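Local coordinates for protein carbohydrate binding family 6 (Clostridium thermocellum, PDB 5A8C) that hydrolyses alpha-L-arabinofuranosidic linkages as a family 43 glycoside hydrolase, probably releasing terminal arabinose units from arabinose-bearing polysaccharides, at residues A206-E211 / F230-S235; Y214-N219 / G276-V281; K221-Y226 / M306-D311; L256-D261 / N265-A270. All coordinates share one frame; numbering follows the deposited sequence.

Contact 1 (A206-E211 / F230-S235); sequences APRFFE and FSQGAS
Arg208 lays its side chain against Ser231 and Gln232, and reading it atom by atom shows how one long residue can serve two partners. From CB the chain reaches CG, which lies 3.8 Å from Ser231 OG, a hydroxyl hydrogen-bonded to Asp229. CD then packs on the amide of Gln232, 3.5 Å from its OE1. A bend at chi3 (-67°) turns the guanidinium flat over that amide: the two planes are 2° apart, and Gln232 NE2 sits over the centre of the group, 3.5 Å from CZ. NE and NH1 also lie close to this nitrogen, NH1 at 3.6 Å from Gln232 NE2. This is a parallel stack without a hydrogen bond, and NH2 finds its salt bridge beyond it, at Glu238.

Further along the chain the edge of Phe230 points at one face of Phe210 in a T-shaped pair, with centroids 5.5 Å apart and planes at 77°. A water bridges Glu211 OE2 and Ser235 OG, at 2.9 Å from each. Glu211 OE1 is hydrogen-bonded to the amine of a bound Tris molecule, probably from the crystallisation liquor. The backbone setting is a type II turn, Ala206 to Phe209, then a classic beta bulge, Phe210 and Glu211 set against the single Ala227.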
# COMPACT_ATOMS: atom_id res chain seq x y z
N ALA A 206 15.39 6.14 5.04
CA ALA A 206 14.45 7.24 5.31
C ALA A 206 14.30 7.36 6.80
O ALA A 206 14.22 6.36 7.51
CB ALA A 206 13.06 6.96 4.69
N PRO A 207 14.19 8.60 7.32
CA PRO A 207 14.14 8.78 8.75
C PRO A 207 12.97 8.01 9.37
O PRO A 207 11.81 8.17 8.98
CB PRO A 207 13.96 10.29 8.90
CG PRO A 207 14.45 10.89 7.67
CD PRO A 207 14.22 9.90 6.60
N ARG A 208 13.26 7.21 10.38
CA ARG A 208 12.25 6.55 11.16
C ARG A 208 11.37 5.59 10.34
O ARG A 208 10.22 5.33 10.70
CB ARG A 208 11.43 7.58 11.97
CG ARG A 208 12.31 8.31 12.98
CD ARG A 208 11.73 9.62 13.51
NE ARG A 208 11.64 10.63 12.46
CZ ARG A 208 10.52 10.95 11.82
NH1 ARG A 208 9.36 10.33 12.07
NH2 ARG A 208 10.61 11.85 10.86
N PHE A 209 11.89 5.08 9.23
CA PHE A 209 11.08 4.20 8.39
C PHE A 209 10.58 2.99 9.16
O PHE A 209 11.38 2.29 9.83
CB PHE A 209 11.94 3.70 7.19
CG PHE A 209 11.23 2.74 6.31
CD1 PHE A 209 10.23 3.18 5.44
CD2 PHE A 209 11.50 1.39 6.36
CE1 PHE A 209 9.54 2.28 4.63
CE2 PHE A 209 10.84 0.50 5.54
CZ PHE A 209 9.84 0.94 4.70
N PHE A 210 9.29 2.68 8.99
CA PHE A 210 8.68 1.57 9.68
C PHE A 210 8.04 0.58 8.74
O PHE A 210 8.27 -0.62 8.85
CB PHE A 210 7.67 2.10 10.74
CG PHE A 210 7.19 1.12 11.73
CD1 PHE A 210 8.05 0.58 12.70
CD2 PHE A 210 5.84 0.77 11.77
CE1 PHE A 210 7.56 -0.28 13.68
CE2 PHE A 210 5.35 -0.12 12.74
CZ PHE A 210 6.21 -0.61 13.69
N GLU A 211 7.15 1.05 7.86
CA GLU A 211 6.53 0.12 6.90
C GLU A 211 5.88 0.97 5.78
O GLU A 211 6.09 2.18 5.74
CB GLU A 211 5.57 -0.86 7.60
CG GLU A 211 4.47 -0.13 8.27
CD GLU A 211 3.68 -0.93 9.40
OE1 GLU A 211 3.73 -2.19 9.52
OE2 GLU A 211 2.85 -0.20 10.00
N PHE A 230 7.21 4.49 15.84
CA PHE A 230 6.53 4.98 17.04
C PHE A 230 7.50 5.71 18.00
O PHE A 230 7.23 5.87 19.17
CB PHE A 230 5.74 3.86 17.70
CG PHE A 230 4.50 3.44 16.88
CD1 PHE A 230 4.62 2.62 15.79
CD2 PHE A 230 3.25 3.94 17.17
CE1 PHE A 230 3.50 2.25 15.03
CE2 PHE A 230 2.13 3.59 16.42
CZ PHE A 230 2.25 2.74 15.34
N SER A 231 8.67 6.12 17.47
CA SER A 231 9.74 6.67 18.32
C SER A 231 9.60 8.09 18.77
O SER A 231 10.31 8.53 19.67
CB SER A 231 11.05 6.51 17.60
OG SER A 231 11.16 7.43 16.53
N GLN A 232 8.68 8.86 18.19
CA GLN A 232 8.46 10.22 18.68
C GLN A 232 6.96 10.57 18.68
O GLN A 232 6.56 11.73 18.50
CB GLN A 232 9.31 11.22 17.90
CG GLN A 232 9.18 11.16 16.40
CD GLN A 232 10.13 12.07 15.67
OE1 GLN A 232 11.33 12.07 15.97
NE2 GLN A 232 9.63 12.84 14.65
N GLY A 233 6.18 9.54 19.00
CA GLY A 233 4.75 9.60 18.94
C GLY A 233 4.27 8.53 17.99
O GLY A 233 4.94 7.57 17.68
N ALA A 234 3.03 8.63 17.61
CA ALA A 234 2.41 7.60 16.80
C ALA A 234 2.83 7.71 15.33
O ALA A 234 3.21 8.77 14.84
CB ALA A 234 0.92 7.69 16.96
N SER A 235 2.72 6.60 14.61
CA SER A 235 3.12 6.53 13.22
C SER A 235 2.38 7.56 12.35
O SER A 235 1.15 7.69 12.43
CB SER A 235 2.81 5.14 12.70
OG SER A 235 3.13 4.97 11.33
O HOH W 1 2.03 2.35 11.04

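Contact 2 (Y214-N219 / G276-V281); sequences YMHKYN and GNWYVV
His216, Tyr218 and Trp278 form an aromatic cluster that joins two sheets of the five-bladed beta-propeller, strand 212-218 belonging to one and strand 277-284 to the next. The two strand segments run nearly antiparallel but are no sheet partners: their axes stay 12.1 Å apart at closest approach, no hydrogen bond passes between them, and side chains must span the interval. Trp278 does most of this work. Its indole reaches across from the second sheet and brings the far atoms CZ3, CH2 and CZ2 of its six-membered ring to the two rings from strand 212-218.

His216 comes from the opposite direction. With CG in the crowded position between backbone N and carbonyl carbon (chi1 81°), its imidazole brings CD2 to 3.6 Å from Trp278 CZ3. The rings meet obliquely, planes at 46° and centroids 5.4 Å apart. The cluster extends to Tyr223, stacked on His216, and to Tyr308, stacked on Tyr218 and edge-to-face with Trp278.

Alternation along the strand explains why residues 216 and 218 act together while Lys217 points its CB away, its NZ forming salt bridges with Asp168 and Asp169. Tyr218 meets CZ2, two atoms round the ring from CZ3, again obliquely but more steeply, at 72°; here Tyr218 CD1 approaches Trp278 CZ2 to 3.6 Å.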
# COMPACT_ATOMS: atom_id res chain seq x y z
N TYR A 214 6.22 3.46 -0.47
CA TYR A 214 5.37 3.84 -1.60
C TYR A 214 6.13 4.81 -2.47
O TYR A 214 6.82 5.70 -1.97
CB TYR A 214 4.05 4.46 -1.10
CG TYR A 214 2.98 4.56 -2.13
CD1 TYR A 214 2.12 3.51 -2.36
CD2 TYR A 214 2.88 5.69 -2.92
CE1 TYR A 214 1.11 3.63 -3.33
CE2 TYR A 214 1.89 5.80 -3.90
CZ TYR A 214 1.06 4.74 -4.10
OH TYR A 214 0.05 4.86 -5.06
N MET A 215 6.00 4.66 -3.79
CA MET A 215 6.61 5.57 -4.75
C MET A 215 5.59 6.09 -5.73
O MET A 215 4.82 5.30 -6.29
CB MET A 215 7.73 4.82 -5.49
CG MET A 215 8.42 5.60 -6.61
SD MET A 215 9.09 7.20 -6.15
CE MET A 215 10.19 6.73 -4.80
N HIS A 216 5.67 7.38 -6.01
CA HIS A 216 4.95 7.98 -7.16
C HIS A 216 5.79 9.09 -7.70
O HIS A 216 6.69 9.62 -7.03
CB HIS A 216 3.52 8.40 -6.83
CG HIS A 216 3.42 9.71 -6.14
ND1 HIS A 216 3.59 9.90 -4.78
CD2 HIS A 216 3.11 10.93 -6.69
CE1 HIS A 216 3.40 11.20 -4.55
NE2 HIS A 216 3.13 11.83 -5.68
N LYS A 217 5.51 9.49 -8.94
CA LYS A 217 6.25 10.54 -9.61
C LYS A 217 5.30 11.63 -10.02
O LYS A 217 4.17 11.36 -10.45
CB LYS A 217 7.01 9.97 -10.84
CG LYS A 217 8.04 10.89 -11.48
CD LYS A 217 8.74 10.20 -12.62
CE LYS A 217 9.90 11.01 -13.16
NZ LYS A 217 10.61 10.29 -14.26
N TYR A 218 5.73 12.88 -9.91
CA TYR A 218 4.91 14.00 -10.33
C TYR A 218 5.80 15.16 -10.70
O TYR A 218 6.70 15.54 -9.93
CB TYR A 218 3.95 14.45 -9.21
CG TYR A 218 3.24 15.70 -9.49
CD1 TYR A 218 2.27 15.76 -10.50
CD2 TYR A 218 3.48 16.84 -8.74
CE1 TYR A 218 1.59 16.93 -10.78
CE2 TYR A 218 2.76 18.03 -8.99
CZ TYR A 218 1.83 18.02 -10.00
OH TYR A 218 1.12 19.20 -10.26
N ASN A 219 5.60 15.72 -11.90
CA ASN A 219 6.33 16.88 -12.37
C ASN A 219 7.82 16.78 -12.18
O ASN A 219 8.47 17.72 -11.70
CB ASN A 219 5.78 18.17 -11.71
CG ASN A 219 6.11 19.42 -12.48
OD1 ASN A 219 6.27 19.40 -13.71
ND2 ASN A 219 6.24 20.54 -11.76
N GLY A 276 -7.71 14.32 -12.61
CA GLY A 276 -7.02 15.58 -12.45
C GLY A 276 -6.84 16.08 -11.04
O GLY A 276 -6.28 17.15 -10.86
N ASN A 277 -7.31 15.33 -10.04
CA ASN A 277 -7.11 15.64 -8.63
C ASN A 277 -6.30 14.50 -7.99
O ASN A 277 -6.25 13.41 -8.52
CB ASN A 277 -8.45 15.78 -7.93
CG ASN A 277 -9.27 16.91 -8.48
OD1 ASN A 277 -10.36 16.70 -9.06
ND2 ASN A 277 -8.74 18.08 -8.40
N TRP A 278 -5.69 14.82 -6.86
CA TRP A 278 -4.90 13.83 -6.13
C TRP A 278 -5.59 13.46 -4.84
O TRP A 278 -6.27 14.28 -4.21
CB TRP A 278 -3.50 14.38 -5.84
CG TRP A 278 -2.69 14.54 -7.08
CD1 TRP A 278 -2.74 15.53 -8.00
CD2 TRP A 278 -1.73 13.60 -7.58
NE1 TRP A 278 -1.86 15.30 -9.03
CE2 TRP A 278 -1.23 14.12 -8.79
CE3 TRP A 278 -1.23 12.36 -7.11
CZ2 TRP A 278 -0.24 13.45 -9.51
CZ3 TRP A 278 -0.24 11.72 -7.83
CH2 TRP A 278 0.23 12.25 -9.04
N TYR A 279 -5.42 12.21 -4.44
CA TYR A 279 -6.01 11.67 -3.24
C TYR A 279 -5.01 10.82 -2.48
O TYR A 279 -4.15 10.16 -3.07
CB TYR A 279 -7.22 10.77 -3.59
CG TYR A 279 -8.29 11.54 -4.32
CD1 TYR A 279 -9.27 12.25 -3.64
CD2 TYR A 279 -8.28 11.64 -5.70
CE1 TYR A 279 -10.17 13.05 -4.32
CE2 TYR A 279 -9.18 12.42 -6.38
CZ TYR A 279 -10.13 13.13 -5.70
OH TYR A 279 -11.02 13.93 -6.36
N VAL A 280 -5.15 10.84 -1.17
CA VAL A 280 -4.53 9.82 -0.29
C VAL A 280 -5.63 8.88 0.17
O VAL A 280 -6.66 9.31 0.71
CB VAL A 280 -3.80 10.44 0.89
CG1 VAL A 280 -3.16 9.41 1.76
CG2 VAL A 280 -2.70 11.36 0.42
N VAL A 281 -5.44 7.58 -0.08
CA VAL A 281 -6.25 6.53 0.49
C VAL A 281 -5.49 5.99 1.69
O VAL A 281 -4.27 5.87 1.66
CB VAL A 281 -6.61 5.45 -0.54
CG1 VAL A 281 -7.60 5.98 -1.58
CG2 VAL A 281 -5.47 4.76 -1.17

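Contact 3 (K221-Y226 / M306-D311); sequences KYYFSY and MFYNAD
Tyr223 and Tyr308 carry this small contact alone, one ring from strand 221-228 of a propeller blade and the other from the loop that follows strand 300-306, the last strand of the neighbouring sheet. It illustrates how a five-bladed beta-propeller can use aromatic side chains to link blades whose backbones stay well apart: the CA atoms of the two tyrosines are 11.8 Å from each other.

The aromatic interaction is an offset edge-to-face pair. The edge of Tyr308 is directed toward the face of Tyr223, with centroids 5.7 Å apart and planes at 63°. Because of the offset, Tyr308 CE1 does not sit over the middle of the other ring but near its phenolic end, 3.8 Å from Tyr223 CZ. Both side chains hold CG opposite the carbonyl carbon and beside the backbone N (chi1 -66° in each), which sends the two rings out from their backbones toward one another.

The polar interactions all look outward from the pair. Tyr223 OH is hydrogen-bonded to the carbonyl O of Gly312, just past the loop segment, and Tyr308 OH to His216 NE2, so each phenol is tethered to the other's side of the interface. Between the tyrosines themselves the closest approach is Tyr223 OH to Tyr308 CE1, at 3.7 Å.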
# COMPACT_ATOMS: atom_id res chain seq x y z
N LYS A 221 9.66 14.88 -10.20
CA LYS A 221 10.13 14.51 -8.91
C LYS A 221 9.60 13.15 -8.51
O LYS A 221 8.43 12.82 -8.78
CB LYS A 221 9.76 15.56 -7.83
CG LYS A 221 10.44 16.89 -7.94
CD LYS A 221 11.91 16.86 -7.53
CE LYS A 221 12.52 18.26 -7.52
NZ LYS A 221 13.95 18.25 -7.10
N TYR A 222 10.44 12.39 -7.81
CA TYR A 222 10.09 11.12 -7.21
C TYR A 222 9.78 11.36 -5.75
O TYR A 222 10.50 12.07 -5.05
CB TYR A 222 11.27 10.14 -7.33
CG TYR A 222 11.60 9.79 -8.75
CD1 TYR A 222 12.53 10.58 -9.49
CD2 TYR A 222 11.04 8.69 -9.38
CE1 TYR A 222 12.84 10.26 -10.77
CE2 TYR A 222 11.42 8.37 -10.70
CZ TYR A 222 12.34 9.14 -11.38
OH TYR A 222 12.73 8.84 -12.65
N TYR A 223 8.67 10.75 -5.27
CA TYR A 223 8.19 10.92 -3.91
C TYR A 223 8.20 9.56 -3.24
O TYR A 223 7.42 8.67 -3.61
CB TYR A 223 6.74 11.45 -3.93
CG TYR A 223 6.61 12.86 -4.48
CD1 TYR A 223 6.62 13.08 -5.85
CD2 TYR A 223 6.44 13.94 -3.64
CE1 TYR A 223 6.52 14.37 -6.38
CE2 TYR A 223 6.31 15.25 -4.15
CZ TYR A 223 6.37 15.43 -5.49
OH TYR A 223 6.25 16.70 -6.06
N PHE A 224 9.11 9.36 -2.27
CA PHE A 224 9.13 8.16 -1.47
C PHE A 224 8.37 8.46 -0.19
O PHE A 224 8.79 9.28 0.62
CB PHE A 224 10.56 7.72 -1.14
CG PHE A 224 10.58 6.48 -0.30
CD1 PHE A 224 10.54 5.23 -0.94
CD2 PHE A 224 10.59 6.51 1.06
CE1 PHE A 224 10.52 4.08 -0.17
CE2 PHE A 224 10.54 5.34 1.81
CZ PHE A 224 10.51 4.13 1.17
N SER A 225 7.20 7.83 -0.04
CA SER A 225 6.36 8.03 1.15
C SER A 225 6.27 6.73 1.93
O SER A 225 6.51 5.64 1.37
CB SER A 225 5.02 8.62 0.78
OG SER A 225 4.30 7.80 -0.13
N TYR A 226 5.96 6.82 3.21
CA TYR A 226 6.09 5.68 4.08
C TYR A 226 5.41 5.95 5.40
O TYR A 226 5.14 7.12 5.75
CB TYR A 226 7.55 5.33 4.32
CG TYR A 226 8.37 6.42 4.98
CD1 TYR A 226 8.88 7.49 4.25
CD2 TYR A 226 8.63 6.39 6.33
CE1 TYR A 226 9.63 8.47 4.85
CE2 TYR A 226 9.39 7.37 6.96
CZ TYR A 226 9.91 8.42 6.21
OH TYR A 226 10.73 9.38 6.77
N MET A 306 -5.59 15.43 -1.66
CA MET A 306 -4.20 15.82 -1.41
C MET A 306 -3.90 16.97 -2.38
O MET A 306 -4.30 16.92 -3.54
CB MET A 306 -3.29 14.63 -1.69
CG MET A 306 -1.85 14.81 -1.22
SD MET A 306 -0.73 13.56 -1.86
CE MET A 306 -0.26 14.29 -3.40
N PHE A 307 -3.08 17.91 -1.92
CA PHE A 307 -2.68 19.05 -2.71
C PHE A 307 -1.17 19.21 -2.67
O PHE A 307 -0.53 18.92 -1.66
CB PHE A 307 -3.33 20.33 -2.13
CG PHE A 307 -4.82 20.26 -2.04
CD1 PHE A 307 -5.59 20.43 -3.16
CD2 PHE A 307 -5.46 19.90 -0.88
CE1 PHE A 307 -6.98 20.36 -3.11
CE2 PHE A 307 -6.84 19.81 -0.81
CZ PHE A 307 -7.57 20.02 -1.91
N TYR A 308 -0.65 19.74 -3.77
CA TYR A 308 0.78 20.12 -3.86
C TYR A 308 0.96 21.63 -3.62
O TYR A 308 0.13 22.42 -4.05
CB TYR A 308 1.38 19.79 -5.22
CG TYR A 308 1.45 18.33 -5.50
CD1 TYR A 308 2.53 17.57 -5.09
CD2 TYR A 308 0.46 17.68 -6.22
CE1 TYR A 308 2.61 16.21 -5.37
CE2 TYR A 308 0.52 16.34 -6.52
CZ TYR A 308 1.61 15.62 -6.08
OH TYR A 308 1.71 14.25 -6.38
N ASN A 309 2.04 21.99 -2.96
CA ASN A 309 2.51 23.36 -2.91
C ASN A 309 3.18 23.70 -4.23
O ASN A 309 3.55 22.81 -5.01
CB ASN A 309 3.49 23.53 -1.75
CG ASN A 309 2.85 23.31 -0.40
OD1 ASN A 309 1.80 23.87 -0.15
ND2 ASN A 309 3.46 22.52 0.47
N ALA A 310 3.39 24.99 -4.45
CA ALA A 310 4.03 25.44 -5.67
C ALA A 310 5.42 24.86 -5.86
O ALA A 310 5.82 24.62 -7.01
CB ALA A 310 4.11 26.96 -5.76
N ASP A 311 6.16 24.63 -4.77
CA ASP A 311 7.54 24.10 -4.88
C ASP A 311 7.56 22.56 -5.06
O ASP A 311 8.63 21.94 -5.05
CB ASP A 311 8.39 24.52 -3.67
CG ASP A 311 7.96 23.91 -2.35
OD1 ASP A 311 6.97 23.14 -2.34
OD2 ASP A 311 8.55 24.26 -1.31

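Contact 4 (L256-D261 / N265-A270); sequences LPQPPD and NNNHHA. With CA (calcium ion), chain B.
Gln258 and Asn267 mark where two irregular runs of one loop, 256-261 and 265-270, draw nearest, their CA atoms 6.9 Å apart and neither backbone in regular helix or strand there. Two side-chain amides then sew the loop to itself, one from each run. Gln258, folded back at chi2 (-78°), carries NE2 to Asn265 O at 2.9 Å; the bond is nearly straight and arrives almost along the C=O axis. In return Asn267 ND2 donates to Pro257 O at 3.1 Å, but it comes from above the carbonyl plane, 62° out of it, well off the lone-pair direction. Both amide nitrogens have a second acceptor in common, Ser235 O, which ties the loop to residues 230-235. The other end of the Asn267 amide meets carbon: OD1 lies 3.6 Å from Leu256 CD2 and 3.9 Å from Pro259 CD.

This loop leads from strand 250-256 to strand 270-274, and so from one blade of the five-bladed beta-propeller to the next. As in other family 43 enzymes, a calcium ion is bound by a histidine and water: His268, whose CB points away from the 256-261 run, gives NE2 to the ion at 2.5 Å, while five waters and one further atom from elsewhere in the structure complete its shell. One of those waters donates to His269 O at 2.8 Å, making that carbonyl a second-shell partner. The other ring nitrogen, His268 ND1, is hydrogen-bonded to a hydroxyl of the bound Tris molecule.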
# COMPACT_ATOMS: atom_id res chain seq x y z
N LEU A 256 0.36 12.72 6.14
CA LEU A 256 -0.87 12.33 6.86
C LEU A 256 -0.53 12.07 8.31
O LEU A 256 0.33 11.23 8.57
CB LEU A 256 -1.51 11.12 6.23
CG LEU A 256 -2.90 10.77 6.76
CD1 LEU A 256 -3.97 11.72 6.23
CD2 LEU A 256 -3.24 9.33 6.39
N PRO A 257 -1.08 12.80 9.25
CA PRO A 257 -0.90 12.48 10.66
C PRO A 257 -1.72 11.25 11.05
O PRO A 257 -2.24 10.57 10.18
CB PRO A 257 -1.41 13.76 11.35
CG PRO A 257 -2.55 14.15 10.51
CD PRO A 257 -2.16 13.83 9.09
N GLN A 258 -1.79 10.95 12.34
CA GLN A 258 -2.79 9.92 12.74
C GLN A 258 -4.18 10.42 12.34
O GLN A 258 -4.56 11.52 12.72
CB GLN A 258 -2.77 9.71 14.24
CG GLN A 258 -1.64 8.81 14.69
CD GLN A 258 -1.93 7.35 14.46
OE1 GLN A 258 -3.03 6.87 14.79
NE2 GLN A 258 -0.97 6.60 13.96
N PRO A 259 -4.92 9.60 11.62
CA PRO A 259 -6.33 9.97 11.35
C PRO A 259 -7.15 9.92 12.61
O PRO A 259 -6.75 9.27 13.60
CB PRO A 259 -6.79 8.89 10.38
CG PRO A 259 -5.80 7.96 10.28
CD PRO A 259 -4.59 8.29 11.04
N PRO A 260 -8.34 10.51 12.60
CA PRO A 260 -9.26 10.30 13.73
C PRO A 260 -9.63 8.84 13.89
O PRO A 260 -9.59 8.04 12.95
CB PRO A 260 -10.48 11.17 13.36
CG PRO A 260 -10.40 11.25 11.88
CD PRO A 260 -8.94 11.27 11.52
N ASP A 261 -10.02 8.50 15.12
CA ASP A 261 -10.51 7.17 15.41
C ASP A 261 -9.55 6.08 15.00
O ASP A 261 -9.95 5.05 14.43
CB ASP A 261 -11.90 6.94 14.80
CG ASP A 261 -12.98 7.87 15.30
OD1 ASP A 261 -12.79 8.51 16.36
OD2 ASP A 261 -14.05 7.92 14.67
N ASN A 265 -2.63 3.59 16.52
CA ASN A 265 -2.14 2.37 15.91
C ASN A 265 -1.62 2.61 14.50
O ASN A 265 -1.31 3.74 14.13
CB ASN A 265 -3.20 1.28 16.03
CG ASN A 265 -2.57 -0.12 16.19
OD1 ASN A 265 -1.84 -0.65 15.29
ND2 ASN A 265 -2.87 -0.76 17.28
N ASN A 266 -1.46 1.56 13.71
CA ASN A 266 -0.80 1.70 12.45
C ASN A 266 -1.56 2.55 11.45
O ASN A 266 -2.79 2.77 11.52
CB ASN A 266 -0.36 0.35 11.88
CG ASN A 266 -1.46 -0.67 11.78
OD1 ASN A 266 -2.64 -0.32 11.55
ND2 ASN A 266 -1.13 -1.92 12.01
N ASN A 267 -0.80 3.03 10.47
CA ASN A 267 -1.20 4.07 9.53
C ASN A 267 -0.62 3.67 8.17
O ASN A 267 0.59 3.39 8.13
CB ASN A 267 -0.63 5.41 10.04
CG ASN A 267 -1.22 6.68 9.48
OD1 ASN A 267 -2.04 6.69 8.56
ND2 ASN A 267 -0.80 7.80 10.08
N HIS A 268 -1.43 3.52 7.12
CA HIS A 268 -0.93 2.97 5.86
C HIS A 268 -1.71 3.59 4.72
O HIS A 268 -2.92 3.73 4.78
CB HIS A 268 -1.14 1.46 5.85
CG HIS A 268 -0.31 0.71 4.81
ND1 HIS A 268 0.62 -0.23 5.19
CD2 HIS A 268 -0.29 0.73 3.45
CE1 HIS A 268 1.16 -0.72 4.07
NE2 HIS A 268 0.67 -0.15 3.01
N HIS A 269 -1.01 4.00 3.68
CA HIS A 269 -1.60 4.83 2.63
C HIS A 269 -1.21 4.44 1.21
O HIS A 269 -0.24 3.68 0.97
CB HIS A 269 -0.98 6.27 2.88
CG HIS A 269 0.45 6.32 2.49
ND1 HIS A 269 1.39 5.45 3.02
CD2 HIS A 269 1.04 6.96 1.44
CE1 HIS A 269 2.51 5.60 2.31
NE2 HIS A 269 2.35 6.55 1.38
N ALA A 270 -1.88 5.11 0.28
CA ALA A 270 -1.44 5.17 -1.12
C ALA A 270 -1.80 6.58 -1.61
O ALA A 270 -2.75 7.19 -1.16
CB ALA A 270 -2.02 4.11 -2.00
CA CA B . 1.31 -0.21 0.60
O HOH W 2 2.04 2.09 1.14
O HOH W 3 2.15 -2.53 0.49
O HOH W 4 -0.70 -1.58 0.60
O HOH W 5 3.73 -0.29 0.90
O HOH W 6 1.91 -0.27 -1.69

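In the fold
All four contacts concern two consecutive sheets of the propeller, the sheet of strands 212-218 to 250-256 and the sheet of strands 270-274 to 300-306, and the loops about them. Contacts 2 and 3 are closest, centres about 7 Å apart, and draw on neighbouring strands, 212-218 and 221-228, of one sheet; their segments alternate along the chain. Contact 1 lies about 22 Å from contact 2, although strand 209-210 is followed, after a corner at Glu211, by 212-218. Contact 4, about 12 Å from contact 1 and 17 Å from contacts 2 and 3, falls within the sequence span of both of these. Contacts 1 and 4 reach the bound Tris through Glu211 and His268, while contacts 2 and 3 bridge the two sheets with aromatic rings.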